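Local coordinates for protein phospholipase C-beta (PLC-beta) (Sepia officinalis, PDB 3QR0) that belongs to the phosphoinositide-specific phospholipase C family, joining PH, EF-hand, TIM-barrel (X and Y) and C2 domains in one chain that holds a calcium ion, at residues G111-D116 against Q601-A606; S543-Q548 against R570-G575; S581-Q586 against Q594-N599; T680-K685 against L801-D806. All blocks are in the same frame, centred on the assembly; numbering follows the deposited sequence.

Interaction 1 of 4, residues G111-D116 against Q601-A606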
loop_
_atom_site.group_PDB
_atom_site.type_symbol
_atom_site.label_atom_id
_atom_site.label_comp_id
_atom_site.label_asym_id
_atom_site.label_seq_id
_atom_site.Cartn_x
_atom_site.Cartn_y
_atom_site.Cartn_z
ATOM N N GLY A 111 -7.506 12.010 -1.990
ATOM C CA GLY A 111 -8.284 11.195 -2.892
ATOM C C GLY A 111 -8.347 9.761 -2.422
ATOM O O GLY A 111 -7.378 9.237 -1.857
ATOM N N TYR A 112 -9.496 9.137 -2.654
ATOM C CA TYR A 112 -9.703 7.716 -2.368
ATOM C C TYR A 112 -8.584 6.882 -2.999
ATOM O O TYR A 112 -8.015 6.006 -2.354
ATOM C CB TYR A 112 -11.069 7.284 -2.897
ATOM C CG TYR A 112 -11.589 5.995 -2.321
ATOM C CD1 TYR A 112 -11.788 5.857 -0.948
ATOM C CD2 TYR A 112 -11.911 4.919 -3.143
ATOM C CE1 TYR A 112 -12.283 4.681 -0.410
ATOM C CE2 TYR A 112 -12.413 3.736 -2.610
ATOM C CZ TYR A 112 -12.590 3.627 -1.241
ATOM O OH TYR A 112 -13.077 2.466 -0.693
ATOM N N ASN A 113 -8.312 7.167 -4.275
ATOM C CA ASN A 113 -7.134 6.680 -4.992
ATOM C C ASN A 113 -6.257 7.880 -5.321
ATOM O O ASN A 113 -6.698 9.023 -5.173
ATOM C CB ASN A 113 -7.533 5.924 -6.273
ATOM C CG ASN A 113 -8.154 6.835 -7.341
ATOM O OD1 ASN A 113 -7.465 7.616 -7.994
ATOM N ND2 ASN A 113 -9.460 6.707 -7.534
ATOM N N TYR A 114 -5.019 7.635 -5.749
ATOM C CA TYR A 114 -4.066 8.739 -6.001
ATOM C C TYR A 114 -4.064 9.297 -7.426
ATOM O O TYR A 114 -3.295 10.214 -7.722
ATOM C CB TYR A 114 -2.633 8.346 -5.593
ATOM C CG TYR A 114 -2.180 7.023 -6.146
ATOM C CD1 TYR A 114 -1.865 6.877 -7.496
ATOM C CD2 TYR A 114 -2.078 5.906 -5.320
ATOM C CE1 TYR A 114 -1.467 5.659 -8.007
ATOM C CE2 TYR A 114 -1.678 4.683 -5.824
ATOM C CZ TYR A 114 -1.374 4.563 -7.163
ATOM O OH TYR A 114 -0.980 3.348 -7.664
ATOM N N ILE A 115 -4.907 8.755 -8.301
ATOM C CA ILE A 115 -5.037 9.270 -9.663
ATOM C C ILE A 115 -6.096 10.376 -9.727
ATOM O O ILE A 115 -5.890 11.392 -10.394
ATOM C CB ILE A 115 -5.393 8.153 -10.667
ATOM C CG1 ILE A 115 -4.288 7.091 -10.711
ATOM C CG2 ILE A 115 -5.598 8.732 -12.059
ATOM C CD1 ILE A 115 -2.949 7.612 -11.201
ATOM N N ASP A 116 -7.215 10.180 -9.033
ATOM C CA ASP A 116 -8.290 11.168 -8.991
ATOM C C ASP A 116 -8.183 11.990 -7.703
ATOM O O ASP A 116 -8.749 11.630 -6.672
ATOM C CB ASP A 116 -9.660 10.483 -9.086
ATOM C CG ASP A 116 -10.792 11.462 -9.390
ATOM O OD1 ASP A 116 -10.533 12.681 -9.493
ATOM O OD2 ASP A 116 -11.949 11.012 -9.542
ATOM N N GLN A 601 -1.110 3.625 -12.509
ATOM C CA GLN A 601 -2.423 4.201 -12.793
ATOM C C GLN A 601 -3.503 3.149 -13.029
ATOM O O GLN A 601 -4.682 3.485 -13.091
ATOM C CB GLN A 601 -2.358 5.137 -14.009
ATOM C CG GLN A 601 -2.175 4.446 -15.360
ATOM C CD GLN A 601 -0.723 4.231 -15.746
ATOM O OE1 GLN A 601 0.139 3.941 -14.900
ATOM N NE2 GLN A 601 -0.441 4.368 -17.033
ATOM N N CYS A 602 -3.105 1.889 -13.189
ATOM C CA CYS A 602 -4.057 0.814 -13.440
ATOM C C CYS A 602 -4.218 -0.020 -12.180
ATOM O O CYS A 602 -3.337 -0.796 -11.833
ATOM C CB CYS A 602 -3.587 -0.062 -14.594
ATOM S SG CYS A 602 -4.725 -1.404 -15.027
ATOM N N PHE A 603 -5.361 0.137 -11.514
ATOM C CA PHE A 603 -5.624 -0.530 -10.238
ATOM C C PHE A 603 -6.179 -1.937 -10.418
ATOM O O PHE A 603 -7.212 -2.295 -9.853
ATOM C CB PHE A 603 -6.552 0.328 -9.384
ATOM C CG PHE A 603 -5.907 1.604 -8.907
ATOM C CD1 PHE A 603 -4.890 1.564 -7.962
ATOM C CD2 PHE A 603 -6.287 2.832 -9.426
ATOM C CE1 PHE A 603 -4.278 2.729 -7.523
ATOM C CE2 PHE A 603 -5.675 4.007 -8.996
ATOM C CZ PHE A 603 -4.674 3.952 -8.044
ATOM N N ASP A 604 -5.469 -2.735 -11.205
ATOM C CA ASP A 604 -5.825 -4.128 -11.403
ATOM C C ASP A 604 -5.199 -4.984 -10.292
ATOM O O ASP A 604 -4.559 -4.454 -9.379
ATOM C CB ASP A 604 -5.417 -4.602 -12.806
ATOM C CG ASP A 604 -3.919 -4.454 -13.098
ATOM O OD1 ASP A 604 -3.145 -3.943 -12.249
ATOM O OD2 ASP A 604 -3.524 -4.858 -14.213
ATOM N N ILE A 605 -5.403 -6.296 -10.358
ATOM C CA ILE A 605 -4.886 -7.201 -9.320
ATOM C C ILE A 605 -3.390 -6.968 -9.030
ATOM O O ILE A 605 -2.970 -6.944 -7.869
ATOM C CB ILE A 605 -5.193 -8.694 -9.663
ATOM C CG1 ILE A 605 -4.691 -9.634 -8.553
ATOM C CG2 ILE A 605 -4.619 -9.071 -11.028
ATOM C CD1 ILE A 605 -3.236 -10.059 -8.694
ATOM N N ALA A 606 -2.603 -6.755 -10.080
ATOM C CA ALA A 606 -1.162 -6.550 -9.937
ATOM C C ALA A 606 -0.814 -5.362 -9.034
ATOM O O ALA A 606 0.028 -5.485 -8.147
ATOM C CB ALA A 606 -0.522 -6.371 -11.296
#
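The aromatic part of this contact is an edge-to-face (T-shaped) pair. Phe603, its CG anti to the carbonyl carbon, turns the CE1–CZ edge of its ring onto one face of Tyr114, toward the rim; the centroids are 5.0 Å apart and the planes meet at 61°. The closest touch is at the phenol end, where Phe603 CE1 lies 3.4 Å from Tyr114 OH. That hydroxyl is itself hydrogen-bonded to Phe600 O, which fixes the tip of the tyrosine beside the chain that carries the phenylalanine.

Aliphatic groups pack on the CE2 corner of the ring. Phe603 CE2 meets Ile115 CG1 and Asn113 CB, each at 3.8 Å, while Ile115 CD1 rests on Gln601 CB.

Within the loop 111-116, Asn113 OD1 accepts in its carbonyl plane from Ile115 N (an Asx turn) and from Asp116 N at 2.8 Å; two N-H groups grip OD1 in this conformer, which helps shape the bend. Between the two segments there is no hydrogen bond: a loop of the PH domain meets the Y half of the barrel mainly through one phenylalanine ring, a small surface contact resting on shape and ring packing.

Interaction 2 of 4, residues S543-Q548 against R570-G575. With GOL (glycerol), chain I.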
loop_
_atom_site.group_PDB
_atom_site.type_symbol
_atom_site.label_atom_id
_atom_site.label_comp_id
_atom_site.label_asym_id
_atom_site.label_seq_id
_atom_site.Cartn_x
_atom_site.Cartn_y
_atom_site.Cartn_z
ATOM N N SER A 543 17.454 -4.205 -18.346
ATOM C CA SER A 543 16.048 -3.854 -18.254
ATOM C C SER A 543 15.376 -4.617 -19.381
ATOM O O SER A 543 15.628 -4.340 -20.549
ATOM C CB SER A 543 15.865 -2.342 -18.408
ATOM O OG SER A 543 14.517 -1.957 -18.168
ATOM N N MET A 544 14.560 -5.605 -19.020
ATOM C CA MET A 544 13.952 -6.511 -19.983
ATOM C C MET A 544 12.458 -6.265 -20.122
ATOM O O MET A 544 11.730 -6.227 -19.124
ATOM C CB MET A 544 14.138 -7.953 -19.524
ATOM C CG MET A 544 15.560 -8.367 -19.250
ATOM S SD MET A 544 15.619 -10.133 -18.882
ATOM C CE MET A 544 17.356 -10.340 -18.479
ATOM N N VAL A 545 11.986 -6.149 -21.359
ATOM C CA VAL A 545 10.551 -6.200 -21.615
ATOM C C VAL A 545 10.065 -7.576 -21.154
ATOM O O VAL A 545 10.840 -8.529 -21.134
ATOM C CB VAL A 545 10.221 -5.934 -23.101
ATOM C CG1 VAL A 545 10.664 -7.105 -23.999
ATOM C CG2 VAL A 545 8.732 -5.637 -23.271
ATOM N N GLU A 546 8.805 -7.684 -20.740
ATOM C CA GLU A 546 8.316 -8.939 -20.180
ATOM C C GLU A 546 8.539 -10.116 -21.128
ATOM O O GLU A 546 8.845 -11.206 -20.678
ATOM C CB GLU A 546 6.840 -8.847 -19.760
ATOM C CG GLU A 546 5.837 -8.765 -20.885
ATOM C CD GLU A 546 4.404 -8.660 -20.373
ATOM O OE1 GLU A 546 3.883 -7.531 -20.303
ATOM O OE2 GLU A 546 3.799 -9.701 -20.034
ATOM N N THR A 547 8.408 -9.884 -22.432
ATOM C CA THR A 547 8.635 -10.925 -23.434
ATOM C C THR A 547 10.053 -11.505 -23.347
ATOM O O THR A 547 10.228 -12.719 -23.435
ATOM C CB THR A 547 8.385 -10.391 -24.859
ATOM O OG1 THR A 547 7.117 -9.726 -24.900
ATOM C CG2 THR A 547 8.393 -11.526 -25.876
ATOM N N GLN A 548 11.060 -10.648 -23.157
ATOM C CA GLN A 548 12.444 -11.127 -23.046
ATOM C C GLN A 548 12.632 -11.915 -21.758
ATOM O O GLN A 548 13.195 -13.007 -21.775
ATOM C CB GLN A 548 13.456 -9.978 -23.098
ATOM C CG GLN A 548 14.930 -10.436 -23.024
ATOM C CD GLN A 548 15.928 -9.291 -23.164
ATOM O OE1 GLN A 548 15.684 -8.183 -22.697
ATOM N NE2 GLN A 548 17.066 -9.565 -23.802
ATOM N N ARG A 570 15.506 -5.394 -14.186
ATOM C CA ARG A 570 14.265 -4.638 -14.244
ATOM C C ARG A 570 13.371 -5.275 -15.303
ATOM O O ARG A 570 13.847 -5.684 -16.356
ATOM C CB ARG A 570 14.545 -3.173 -14.583
ATOM C CG ARG A 570 13.300 -2.305 -14.723
ATOM C CD ARG A 570 13.666 -0.822 -14.790
ATOM N NE ARG A 570 12.471 0.009 -14.921
ATOM C CZ ARG A 570 11.852 0.289 -16.068
ATOM N NH1 ARG A 570 12.307 -0.174 -17.229
ATOM N NH2 ARG A 570 10.762 1.055 -16.053
ATOM N N ILE A 571 12.076 -5.345 -15.017
ATOM C CA ILE A 571 11.092 -5.900 -15.943
ATOM C C ILE A 571 10.076 -4.810 -16.233
ATOM O O ILE A 571 9.754 -4.024 -15.344
ATOM C CB ILE A 571 10.352 -7.106 -15.324
ATOM C CG1 ILE A 571 11.338 -8.080 -14.668
ATOM C CG2 ILE A 571 9.476 -7.802 -16.377
ATOM C CD1 ILE A 571 12.117 -8.939 -15.642
ATOM N N TYR A 572 9.578 -4.736 -17.466
ATOM C CA TYR A 572 8.502 -3.794 -17.774
ATOM C C TYR A 572 7.512 -4.370 -18.789
ATOM O O TYR A 572 7.873 -5.248 -19.581
ATOM C CB TYR A 572 9.068 -2.442 -18.235
ATOM C CG TYR A 572 9.893 -2.501 -19.487
ATOM C CD1 TYR A 572 9.309 -2.284 -20.729
ATOM C CD2 TYR A 572 11.263 -2.764 -19.438
ATOM C CE1 TYR A 572 10.053 -2.336 -21.889
ATOM C CE2 TYR A 572 12.023 -2.814 -20.603
ATOM C CZ TYR A 572 11.410 -2.600 -21.826
ATOM O OH TYR A 572 12.133 -2.641 -23.000
ATOM N N PRO A 573 6.252 -3.893 -18.754
ATOM C CA PRO A 573 5.224 -4.498 -19.599
ATOM C C PRO A 573 5.445 -4.288 -21.097
ATOM O O PRO A 573 5.965 -3.259 -21.517
ATOM C CB PRO A 573 3.921 -3.819 -19.136
ATOM C CG PRO A 573 4.337 -2.614 -18.381
ATOM C CD PRO A 573 5.691 -2.908 -17.815
ATOM N N LYS A 574 5.056 -5.287 -21.882
ATOM C CA LYS A 574 5.129 -5.217 -23.341
ATOM C C LYS A 574 4.211 -4.139 -23.924
ATOM O O LYS A 574 3.208 -3.755 -23.316
ATOM C CB LYS A 574 4.781 -6.580 -23.957
ATOM C CG LYS A 574 3.372 -7.083 -23.642
ATOM C CD LYS A 574 3.146 -8.515 -24.133
ATOM C CE LYS A 574 1.893 -9.110 -23.506
ATOM N NZ LYS A 574 1.604 -10.487 -23.995
ATOM N N GLY A 575 4.553 -3.682 -25.123
ATOM C CA GLY A 575 3.833 -2.608 -25.793
ATOM C C GLY A 575 2.380 -2.887 -26.154
ATOM O O GLY A 575 1.606 -1.942 -26.351
HETATM C C1 GOL I . 15.341 -4.050 -23.690
HETATM O O1 GOL I . 14.633 -3.257 -22.764
HETATM C C2 GOL I . 14.401 -5.055 -24.353
HETATM O O2 GOL I . 13.976 -6.038 -23.431
HETATM C C3 GOL I . 15.114 -5.738 -25.514
HETATM O O3 GOL I . 14.154 -6.086 -26.482
HETATM O O HOH W 1 3.306 -11.622 -21.897
#
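Strands 543-545 and 570-572 run parallel, 4.6 Å apart at closest approach and 27° off in direction, joined by Met544 N to Arg570 O, Tyr572 N to Met544 O and, where the first strand gives way to a helix, Glu546 N to Tyr572 O (2.9 Å). On the face with Ser543 and Val545, the Tyr572 ring leans across the neighbouring strand: chi1 62° puts CG between N and C, and Val545 CA sits over the ring centre, 3.8 Å from the centroid, in a CH-pi contact. At the ring edge Tyr572 OH donates to O1 of a glycerol, probably from the crystallisation liquor (2.6 Å), which in turn donates to Ser543 O; Val545 N and Gln548 OE1 hold glycerol O2. These are adjacent parallel strands of the TIM barrel, linked through helices 546-555 and 557-563 in a beta-alpha-beta crossover. Arg570, extended from CG to NE, brings NH1 to 3.0 Å from Ser543 OG, near the guanidinium plane, while NH2 makes a salt bridge to the calcium ligand Glu368. Past the strand ends Glu546 OE1 accepts from Lys574 N (3.0 Å, 168°) through its anti lone pair and also pairs with Arg577. Its other oxygen, OE2, stays 4.6 Å from Lys574 NZ, and one water spans that gap.

Interaction 3 of 4, residues S581-Q586 against Q594-N599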
loop_
_atom_site.group_PDB
_atom_site.type_symbol
_atom_site.label_atom_id
_atom_site.label_comp_id
_atom_site.label_asym_id
_atom_site.label_seq_id
_atom_site.Cartn_x
_atom_site.Cartn_y
_atom_site.Cartn_z
ATOM N N SER A 581 -2.639 -2.195 -18.591
ATOM C CA SER A 581 -2.823 -3.367 -17.755
ATOM C C SER A 581 -1.452 -3.888 -17.324
ATOM O O SER A 581 -0.437 -3.576 -17.945
ATOM C CB SER A 581 -3.590 -4.452 -18.517
ATOM O OG SER A 581 -2.844 -4.897 -19.637
ATOM N N ASN A 582 -1.434 -4.671 -16.253
ATOM C CA ASN A 582 -0.198 -5.173 -15.664
ATOM C C ASN A 582 -0.119 -6.691 -15.630
ATOM O O ASN A 582 -1.141 -7.365 -15.535
ATOM C CB ASN A 582 -0.101 -4.689 -14.220
ATOM C CG ASN A 582 0.159 -3.208 -14.116
ATOM O OD1 ASN A 582 1.134 -2.706 -14.671
ATOM N ND2 ASN A 582 -0.708 -2.495 -13.393
ATOM N N TYR A 583 1.102 -7.217 -15.677
ATOM C CA TYR A 583 1.363 -8.592 -15.243
ATOM C C TYR A 583 1.361 -8.675 -13.717
ATOM O O TYR A 583 1.570 -7.675 -13.029
ATOM C CB TYR A 583 2.702 -9.112 -15.773
ATOM C CG TYR A 583 3.854 -8.136 -15.674
ATOM C CD1 TYR A 583 4.433 -7.611 -16.822
ATOM C CD2 TYR A 583 4.373 -7.741 -14.439
ATOM C CE1 TYR A 583 5.490 -6.714 -16.747
ATOM C CE2 TYR A 583 5.430 -6.834 -14.362
ATOM C CZ TYR A 583 5.979 -6.329 -15.523
ATOM O OH TYR A 583 7.029 -5.437 -15.472
ATOM N N VAL A 584 1.133 -9.876 -13.199
ATOM C CA VAL A 584 1.241 -10.126 -11.769
ATOM C C VAL A 584 2.728 -10.190 -11.411
ATOM O O VAL A 584 3.470 -10.980 -11.995
ATOM C CB VAL A 584 0.532 -11.436 -11.374
ATOM C CG1 VAL A 584 0.750 -11.739 -9.904
ATOM C CG2 VAL A 584 -0.960 -11.336 -11.686
ATOM N N PRO A 585 3.173 -9.338 -10.469
ATOM C CA PRO A 585 4.609 -9.185 -10.222
ATOM C C PRO A 585 5.308 -10.423 -9.643
ATOM O O PRO A 585 6.498 -10.609 -9.890
ATOM C CB PRO A 585 4.678 -8.003 -9.249
ATOM C CG PRO A 585 3.337 -7.961 -8.605
ATOM C CD PRO A 585 2.370 -8.432 -9.630
ATOM N N GLN A 586 4.578 -11.259 -8.899
ATOM C CA GLN A 586 5.118 -12.523 -8.393
ATOM C C GLN A 586 5.801 -13.350 -9.489
ATOM O O GLN A 586 6.779 -14.040 -9.216
ATOM C CB GLN A 586 4.023 -13.372 -7.725
ATOM C CG GLN A 586 3.736 -13.020 -6.256
ATOM C CD GLN A 586 2.849 -11.798 -6.072
ATOM O OE1 GLN A 586 2.357 -11.204 -7.040
ATOM N NE2 GLN A 586 2.642 -11.411 -4.813
ATOM N N GLN A 594 14.373 -7.710 -9.142
ATOM C CA GLN A 594 14.260 -6.680 -8.115
ATOM C C GLN A 594 13.351 -5.525 -8.514
ATOM O O GLN A 594 12.587 -5.021 -7.685
ATOM C CB GLN A 594 15.637 -6.126 -7.758
ATOM C CG GLN A 594 16.629 -7.182 -7.306
ATOM C CD GLN A 594 17.385 -7.811 -8.465
ATOM O OE1 GLN A 594 17.031 -7.626 -9.632
ATOM N NE2 GLN A 594 18.432 -8.545 -8.147
ATOM N N LEU A 595 13.441 -5.105 -9.772
ATOM C CA LEU A 595 12.726 -3.927 -10.248
ATOM C C LEU A 595 11.603 -4.353 -11.193
ATOM O O LEU A 595 11.719 -4.239 -12.410
ATOM C CB LEU A 595 13.695 -2.957 -10.937
ATOM C CG LEU A 595 14.829 -2.375 -10.084
ATOM C CD1 LEU A 595 15.853 -1.638 -10.961
ATOM C CD2 LEU A 595 14.285 -1.448 -9.016
ATOM N N VAL A 596 10.515 -4.854 -10.611
ATOM C CA VAL A 596 9.392 -5.362 -11.379
ATOM C C VAL A 596 8.383 -4.222 -11.594
ATOM O O VAL A 596 7.481 -4.008 -10.782
ATOM C CB VAL A 596 8.776 -6.582 -10.675
ATOM C CG1 VAL A 596 7.635 -7.166 -11.494
ATOM C CG2 VAL A 596 9.846 -7.630 -10.453
ATOM N N ALA A 597 8.566 -3.499 -12.698
ATOM C CA ALA A 597 7.850 -2.243 -12.965
ATOM C C ALA A 597 6.383 -2.424 -13.365
ATOM O O ALA A 597 6.045 -3.226 -14.242
ATOM C CB ALA A 597 8.580 -1.435 -14.029
ATOM N N LEU A 598 5.515 -1.657 -12.717
ATOM C CA LEU A 598 4.083 -1.748 -12.945
ATOM C C LEU A 598 3.513 -0.389 -13.311
ATOM O O LEU A 598 4.062 0.652 -12.947
ATOM C CB LEU A 598 3.387 -2.288 -11.693
ATOM C CG LEU A 598 3.883 -3.654 -11.203
ATOM C CD1 LEU A 598 3.358 -3.951 -9.808
ATOM C CD2 LEU A 598 3.475 -4.742 -12.189
ATOM N N ASN A 599 2.400 -0.406 -14.030
ATOM C CA ASN A 599 1.657 0.806 -14.316
ATOM C C ASN A 599 0.816 1.190 -13.101
ATOM O O ASN A 599 -0.219 0.578 -12.845
ATOM C CB ASN A 599 0.781 0.604 -15.550
ATOM C CG ASN A 599 1.600 0.388 -16.805
ATOM O OD1 ASN A 599 2.514 1.154 -17.101
ATOM N ND2 ASN A 599 1.278 -0.658 -17.548
#
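Asn582 and Asn599 both set CG anti to their carbonyl carbons (chi1 -71° in Asn582), so that the Asn582 amide lies along the backbone of Asn599; Tyr583 instead takes the crowded position, chi1 44°, and swings its ring over toward Val596 and Leu598. The Asn582 amide then works like a peptide group. Its OD1 accepts from Asn599 N at 2.7 Å, in plane and on a lone pair, while ND2 donates almost straight (174°) to Asn599 O at 3.2 Å, coming from above that carbonyl plane. A weak bond from Asn599 ND2 to Ser581 O adds to this, and OD1 of Asn599 is taken by His338. Along the other half the contact is apolar: Val596 CG1 and Leu598 CD2 both touch Tyr583 CE2, 3.6 Å from each, from directions about a right angle apart, and Pro585 CB packs on Val596 CG1 at 3.8 Å. The phenol OH comes within 2.7 Å of Ala597 O.

The touching parts run in roughly opposite directions, and no backbone-to-backbone bond joins them; the Asn582 amide bonds to the backbone of Asn599 instead. The 581-586 loop thus lies against TIM-barrel strand 595-596 and the residues that follow it, leading into helix 586-589 on the way from strand 569-572.

Interaction 4 of 4, residues T680-K685 against L801-D806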
loop_
_atom_site.group_PDB
_atom_site.type_symbol
_atom_site.label_atom_id
_atom_site.label_comp_id
_atom_site.label_asym_id
_atom_site.label_seq_id
_atom_site.Cartn_x
_atom_site.Cartn_y
_atom_site.Cartn_z
ATOM N N THR A 680 3.113 -22.941 -8.786
ATOM C CA THR A 680 2.476 -24.092 -8.129
ATOM C C THR A 680 1.620 -23.708 -6.908
ATOM O O THR A 680 0.757 -24.479 -6.492
ATOM C CB THR A 680 3.526 -25.152 -7.706
ATOM O OG1 THR A 680 2.879 -26.406 -7.451
ATOM C CG2 THR A 680 4.298 -24.707 -6.467
ATOM N N ASP A 681 1.864 -22.527 -6.340
ATOM C CA ASP A 681 1.116 -22.037 -5.177
ATOM C C ASP A 681 0.089 -20.961 -5.530
ATOM O O ASP A 681 -0.601 -20.447 -4.646
ATOM C CB ASP A 681 2.083 -21.451 -4.140
ATOM C CG ASP A 681 3.022 -22.489 -3.549
ATOM O OD1 ASP A 681 2.651 -23.676 -3.504
ATOM O OD2 ASP A 681 4.134 -22.113 -3.117
ATOM N N THR A 682 -0.009 -20.604 -6.806
ATOM C CA THR A 682 -0.892 -19.524 -7.216
ATOM C C THR A 682 -2.290 -20.072 -7.511
ATOM O O THR A 682 -2.447 -20.966 -8.331
ATOM C CB THR A 682 -0.306 -18.771 -8.418
ATOM O OG1 THR A 682 0.913 -18.138 -8.008
ATOM C CG2 THR A 682 -1.279 -17.722 -8.935
ATOM N N VAL A 683 -3.287 -19.534 -6.814
ATOM C CA VAL A 683 -4.671 -19.983 -6.917
ATOM C C VAL A 683 -5.578 -18.781 -7.152
ATOM O O VAL A 683 -5.718 -17.912 -6.278
ATOM C CB VAL A 683 -5.120 -20.705 -5.627
ATOM C CG1 VAL A 683 -6.586 -21.129 -5.730
ATOM C CG2 VAL A 683 -4.225 -21.912 -5.342
ATOM N N ARG A 684 -6.176 -18.732 -8.341
ATOM C CA ARG A 684 -7.125 -17.687 -8.698
ATOM C C ARG A 684 -8.460 -18.272 -9.148
ATOM O O ARG A 684 -8.502 -19.343 -9.750
ATOM C CB ARG A 684 -6.547 -16.823 -9.810
ATOM C CG ARG A 684 -5.306 -16.057 -9.387
ATOM C CD ARG A 684 -5.035 -14.893 -10.313
ATOM N NE ARG A 684 -6.064 -13.865 -10.207
ATOM C CZ ARG A 684 -6.208 -12.840 -11.045
ATOM N NH1 ARG A 684 -5.380 -12.676 -12.077
ATOM N NH2 ARG A 684 -7.187 -11.971 -10.850
ATOM N N LYS A 685 -9.536 -17.544 -8.852
ATOM C CA LYS A 685 -10.896 -17.889 -9.280
ATOM C C LYS A 685 -11.320 -19.298 -8.854
ATOM O O LYS A 685 -11.959 -20.013 -9.624
ATOM C CB LYS A 685 -11.044 -17.746 -10.804
ATOM C CG LYS A 685 -10.643 -16.396 -11.367
ATOM C CD LYS A 685 -11.549 -15.266 -10.885
ATOM C CE LYS A 685 -11.205 -13.957 -11.599
ATOM N NZ LYS A 685 -11.778 -12.755 -10.922
ATOM N N LEU A 801 2.483 -20.801 -15.950
ATOM C CA LEU A 801 2.227 -19.362 -15.812
ATOM C C LEU A 801 0.773 -18.960 -16.076
ATOM O O LEU A 801 0.392 -17.826 -15.787
ATOM C CB LEU A 801 3.161 -18.558 -16.716
ATOM C CG LEU A 801 4.641 -18.616 -16.334
ATOM C CD1 LEU A 801 5.468 -17.936 -17.408
ATOM C CD2 LEU A 801 4.899 -17.973 -14.957
ATOM N N CYS A 802 -0.028 -19.881 -16.615
ATOM C CA CYS A 802 -1.466 -19.651 -16.785
ATOM C C CYS A 802 -2.196 -19.453 -15.450
ATOM O O CYS A 802 -3.219 -18.775 -15.408
ATOM C CB CYS A 802 -2.114 -20.793 -17.573
ATOM S SG CYS A 802 -1.620 -20.850 -19.323
ATOM N N ALA A 803 -1.667 -20.025 -14.365
ATOM C CA ALA A 803 -2.260 -19.851 -13.025
ATOM C C ALA A 803 -2.428 -18.385 -12.595
ATOM O O ALA A 803 -3.286 -18.084 -11.772
ATOM C CB ALA A 803 -1.440 -20.602 -11.978
ATOM N N PHE A 804 -1.601 -17.488 -13.131
ATOM C CA PHE A 804 -1.667 -16.055 -12.796
ATOM C C PHE A 804 -2.757 -15.271 -13.525
ATOM O O PHE A 804 -3.112 -14.162 -13.104
ATOM C CB PHE A 804 -0.318 -15.401 -13.077
ATOM C CG PHE A 804 0.780 -15.919 -12.210
ATOM C CD1 PHE A 804 0.954 -15.422 -10.922
ATOM C CD2 PHE A 804 1.627 -16.915 -12.663
ATOM C CE1 PHE A 804 1.965 -15.910 -10.106
ATOM C CE2 PHE A 804 2.642 -17.401 -11.854
ATOM C CZ PHE A 804 2.813 -16.903 -10.578
ATOM N N GLU A 805 -3.285 -15.838 -14.610
ATOM C CA GLU A 805 -4.228 -15.116 -15.463
ATOM C C GLU A 805 -5.574 -14.934 -14.777
ATOM O O GLU A 805 -5.916 -15.671 -13.843
ATOM C CB GLU A 805 -4.412 -15.835 -16.803
ATOM C CG GLU A 805 -3.152 -15.896 -17.662
ATOM C CD GLU A 805 -2.664 -14.525 -18.111
ATOM O OE1 GLU A 805 -3.510 -13.644 -18.375
ATOM O OE2 GLU A 805 -1.431 -14.325 -18.198
ATOM N N ASP A 806 -6.329 -13.943 -15.245
ATOM C CA ASP A 806 -7.673 -13.665 -14.727
ATOM C C ASP A 806 -8.642 -14.841 -14.923
ATOM O O ASP A 806 -9.609 -14.972 -14.175
ATOM C CB ASP A 806 -8.252 -12.399 -15.379
ATOM C CG ASP A 806 -7.571 -11.117 -14.906
ATOM O OD1 ASP A 806 -6.643 -11.165 -14.061
ATOM O OD2 ASP A 806 -7.980 -10.036 -15.381
HETATM O O HOH W 2 -4.663 -20.085 -10.428
#
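One face of the Phe804 ring carries Thr682, whose CB stands 4.0 Å above the plane toward the rim and whose CG2 makes a CH-pi contact; at the ring edge, in plane, lies Leu801 O. Thr682 OG1 also approaches this ring, 3.2 Å from Phe804 CE1, but its hydrogen bonds go to Leu678 O and Gly677 N.

The guanidinium of Arg684 has Asp806 CA over one face and Phe804 O at its edge. Bent at chi3 (67°), the chain brings NH1 to Phe804 O at 2.9 Å, in the guanidinium plane, although the donor sits above the carbonyl plane. The same NH1 forms a salt bridge to Asp806 OD1 at 2.8 Å, using the anti lone pair of Asp806 OD1; the carboxylate stands nearly upright to the guanidinium (86°), and NH2 adds a weak bond to OD1. NE pairs with Glu674 on the neighbouring strand.

Beside them a water accepts from Arg684 N and donates to Ala803 O and, more distantly, to Thr682 O. The C2 domain thus holds the turn between helices 793-800 and 808-815 largely through Arg684: its charge, shared between Glu674 and Asp806, probably steadies both carboxylates as ionised, while the threonine–phenylalanine packing supplies the apolar side.

Overall arrangement
Interactions 2 and 3 are the buried ones and share the parallel barrel sheet: Ile571 bonds through its backbone to Leu595 and Ala597, so strand 569-572 serves both. Interaction 2 is held by regular ladder bonds, interaction 3 by a side-chain amide where no ladder forms. Interaction 1 is a surface contact that sets the PH domain on the barrel by aromatic and aliphatic packing, with no hydrogen bond across. Interaction 4, only partly buried, ties the C2 domain to the loop between the last two helices with a salt bridge and water. Interaction 3 touches both, through Asn582 N to Asp604 OD2 and through Val584 and Gln586 on Phe804; 1 and 4 also meet where Ile605 packs on Arg684.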